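Local coordinates for MgGH51 (Meripilus giganteus, PDB 6ZPV), which hydrolyses terminal alpha-L-arabinofuranosides as a GH51 glycosidase, probably releasing arabinose side chains from plant cell-wall polysaccharides, at residues L449-V454 / L482-N487. Sequence-based numbering, arbitrary orientation.
With NAG (2-acetamido-2-deoxy-beta-D-glucopyranose), chain C.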
loop_
_atom_site.group_PDB
_atom_site.type_symbol
_atom_site.label_atom_id
_atom_site.label_comp_id
_atom_site.label_asym_id
_atom_site.label_seq_id
_atom_site.Cartn_x
_atom_site.Cartn_y
_atom_site.Cartn_z
ATOM N N LEU A 449 8.424 -17.857 -3.901
ATOM C CA LEU A 449 8.301 -17.111 -5.161
ATOM C C LEU A 449 8.894 -15.718 -4.979
ATOM O O LEU A 449 8.436 -14.947 -4.102
ATOM C CB LEU A 449 6.840 -17.035 -5.555
ATOM C CG LEU A 449 6.159 -18.372 -5.856
ATOM C CD1 LEU A 449 4.744 -18.201 -6.290
ATOM C CD2 LEU A 449 6.953 -19.289 -6.782
ATOM N N ALA A 450 9.878 -15.353 -5.802
ATOM C CA ALA A 450 10.438 -13.999 -5.816
ATOM C C ALA A 450 9.400 -12.978 -6.343
ATOM O O ALA A 450 9.416 -11.845 -5.904
ATOM C CB ALA A 450 11.674 -13.961 -6.643
ATOM N N PHE A 451 8.583 -13.426 -7.315
ATOM C CA PHE A 451 7.501 -12.646 -7.916
ATOM C C PHE A 451 6.350 -13.614 -8.149
ATOM O O PHE A 451 6.566 -14.815 -8.309
ATOM C CB PHE A 451 7.953 -12.046 -9.267
ATOM C CG PHE A 451 9.038 -11.013 -9.157
ATOM C CD1 PHE A 451 8.728 -9.718 -8.773
ATOM C CD2 PHE A 451 10.359 -11.336 -9.409
ATOM C CE1 PHE A 451 9.707 -8.755 -8.598
ATOM C CE2 PHE A 451 11.366 -10.392 -9.252
ATOM C CZ PHE A 451 11.010 -9.082 -8.892
ATOM N N PRO A 452 5.117 -13.110 -8.218
ATOM C CA PRO A 452 4.005 -13.975 -8.586
ATOM C C PRO A 452 4.310 -14.656 -9.933
ATOM O O PRO A 452 4.992 -14.082 -10.797
ATOM C CB PRO A 452 2.820 -13.013 -8.693
ATOM C CG PRO A 452 3.194 -11.857 -7.762
ATOM C CD PRO A 452 4.705 -11.715 -7.984
ATOM N N THR A 453 3.772 -15.838 -10.121
ATOM C CA THR A 453 3.921 -16.621 -11.347
ATOM C C THR A 453 2.540 -16.853 -11.968
ATOM O O THR A 453 1.483 -16.548 -11.406
ATOM C CB THR A 453 4.629 -17.961 -11.060
ATOM O OG1 THR A 453 3.772 -18.673 -10.156
ATOM C CG2 THR A 453 6.027 -17.772 -10.479
ATOM N N VAL A 454 2.545 -17.417 -13.164
ATOM C CA VAL A 454 1.260 -17.832 -13.778
ATOM C C VAL A 454 0.605 -18.862 -12.859
ATOM O O VAL A 454 -0.607 -18.830 -12.604
ATOM C CB VAL A 454 1.423 -18.298 -15.205
ATOM C CG1 VAL A 454 0.082 -18.669 -15.809
ATOM C CG2 VAL A 454 2.083 -17.238 -16.080
ATOM N N LEU A 482 0.716 -5.653 -1.143
ATOM C CA LEU A 482 0.362 -4.901 -2.343
ATOM C C LEU A 482 1.585 -4.487 -3.137
ATOM O O LEU A 482 1.528 -4.569 -4.377
ATOM C CB LEU A 482 -0.448 -3.708 -1.896
ATOM C CG LEU A 482 -1.025 -2.820 -2.999
ATOM C CD1 LEU A 482 -1.960 -3.583 -3.910
ATOM C CD2 LEU A 482 -1.712 -1.627 -2.394
ATOM N N LEU A 483 2.611 -3.967 -2.451
ATOM C CA LEU A 483 3.664 -3.210 -3.122
ATOM C C LEU A 483 5.043 -3.685 -2.710
ATOM O O LEU A 483 5.272 -4.087 -1.544
ATOM C CB LEU A 483 3.513 -1.715 -2.810
ATOM C CG LEU A 483 2.408 -1.010 -3.584
ATOM C CD1 LEU A 483 2.094 0.342 -3.050
ATOM C CD2 LEU A 483 2.767 -0.891 -5.048
ATOM N N GLN A 484 5.995 -3.513 -3.619
ATOM C CA GLN A 484 7.397 -3.904 -3.404
ATOM C C GLN A 484 8.380 -2.992 -4.123
ATOM O O GLN A 484 8.400 -2.966 -5.369
ATOM C CB GLN A 484 7.629 -5.319 -3.895
ATOM C CG GLN A 484 9.069 -5.790 -3.864
ATOM C CD GLN A 484 9.325 -7.045 -4.691
ATOM O OE1 GLN A 484 8.535 -7.439 -5.523
ATOM N NE2 GLN A 484 10.483 -7.634 -4.459
ATOM N N HIS A 485 9.274 -2.358 -3.365
ATOM C CA HIS A 485 10.461 -1.707 -3.949
ATOM C C HIS A 485 11.467 -2.807 -4.189
ATOM O O HIS A 485 11.930 -3.475 -3.257
ATOM C CB HIS A 485 11.041 -0.647 -2.992
ATOM C CG HIS A 485 11.943 0.268 -3.690
ATOM N ND1 HIS A 485 13.024 -0.175 -4.465
ATOM C CD2 HIS A 485 11.867 1.621 -3.825
ATOM C CE1 HIS A 485 13.557 0.915 -4.977
ATOM N NE2 HIS A 485 12.895 2.037 -4.612
ATOM N N VAL A 486 11.816 -3.052 -5.453
ATOM C CA VAL A 486 12.719 -4.168 -5.778
ATOM C C VAL A 486 14.113 -3.982 -5.218
ATOM O O VAL A 486 14.854 -4.958 -5.158
ATOM C CB VAL A 486 12.749 -4.459 -7.266
ATOM C CG1 VAL A 486 11.398 -4.870 -7.764
ATOM C CG2 VAL A 486 13.363 -3.298 -8.070
ATOM N N ASN A 487 14.472 -2.797 -4.766
ATOM C CA ASN A 487 15.783 -2.591 -4.145
ATOM C C ASN A 487 15.748 -2.684 -2.641
ATOM O O ASN A 487 16.826 -2.568 -2.001
ATOM C CB ASN A 487 16.417 -1.269 -4.581
ATOM C CG ASN A 487 16.573 -1.163 -6.070
ATOM O OD1 ASN A 487 15.941 -0.359 -6.742
ATOM N ND2 ASN A 487 17.435 -2.022 -6.622
HETATM C C1 NAG C . 17.670 -2.025 -8.024
HETATM C C2 NAG C . 19.187 -1.917 -8.322
HETATM C C3 NAG C . 19.502 -2.166 -9.793
HETATM C C4 NAG C . 18.805 -3.448 -10.294
HETATM C C5 NAG C . 17.366 -3.344 -9.977
HETATM C C6 NAG C . 16.481 -4.519 -10.498
HETATM C C7 NAG C . 20.534 -0.528 -6.827
HETATM C C8 NAG C . 20.919 0.891 -6.570
HETATM N N2 NAG C . 19.687 -0.615 -7.847
HETATM O O3 NAG C . 20.922 -2.269 -9.950
HETATM O O4 NAG C . 19.056 -3.487 -11.724
HETATM O O5 NAG C . 17.205 -3.244 -8.558
HETATM O O6 NAG C . 17.013 -5.686 -9.918
HETATM O O7 NAG C . 21.025 -1.455 -6.199
HETATM O O HOH W 1 7.343 -9.976 -5.602
HETATM O O HOH W 2 11.620 -10.128 -5.631
#
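Phe451 and Gln484 meet through a ring and an amide, joining the loop between strand 424-432 and helix 454-469 to strand 483-485, which follows the last of eight parallel strands, consistent with the (beta/alpha)8 barrel of GH51 enzymes. The Gln484 side chain leaves its strand pointing at this loop; with CG anti to the backbone N (chi1 174°) and the chain extended beyond, CB and CG are a spacer for CD and its flat amide, crossing the Phe451 side chain at about a right angle. OE1 comes obliquely to 3.5 Å from Phe451 CE1, the amide and ring planes 40° apart. OE1 also bonds to Ser497 OG and lies 2.8 Å from water 1, whose protons are shared among several acceptors, Ala450 O included. NE2 donates to water 2 over 3.0 Å and to Thr489 OG1; water 2 donates to Ala450 O. Glutamine suits the place by offering acceptor and donor side by side. Water 2 sits above one face of the Phe451 ring, displaced toward the rim, 3.4 Å from the plane. Phenylalanine gives a flat apolar ring whose CE1 meets both OE1 and, at its edge, Val486 CG1 (4.3 Å); branched Val486 turns CG2 to the NAG on Asn487 ND2. Chemically the junction is hydrated: Thr489 OG1, donating to His485 O, must accept from NE2, which should fix the amide's flip, while water links loop and strand.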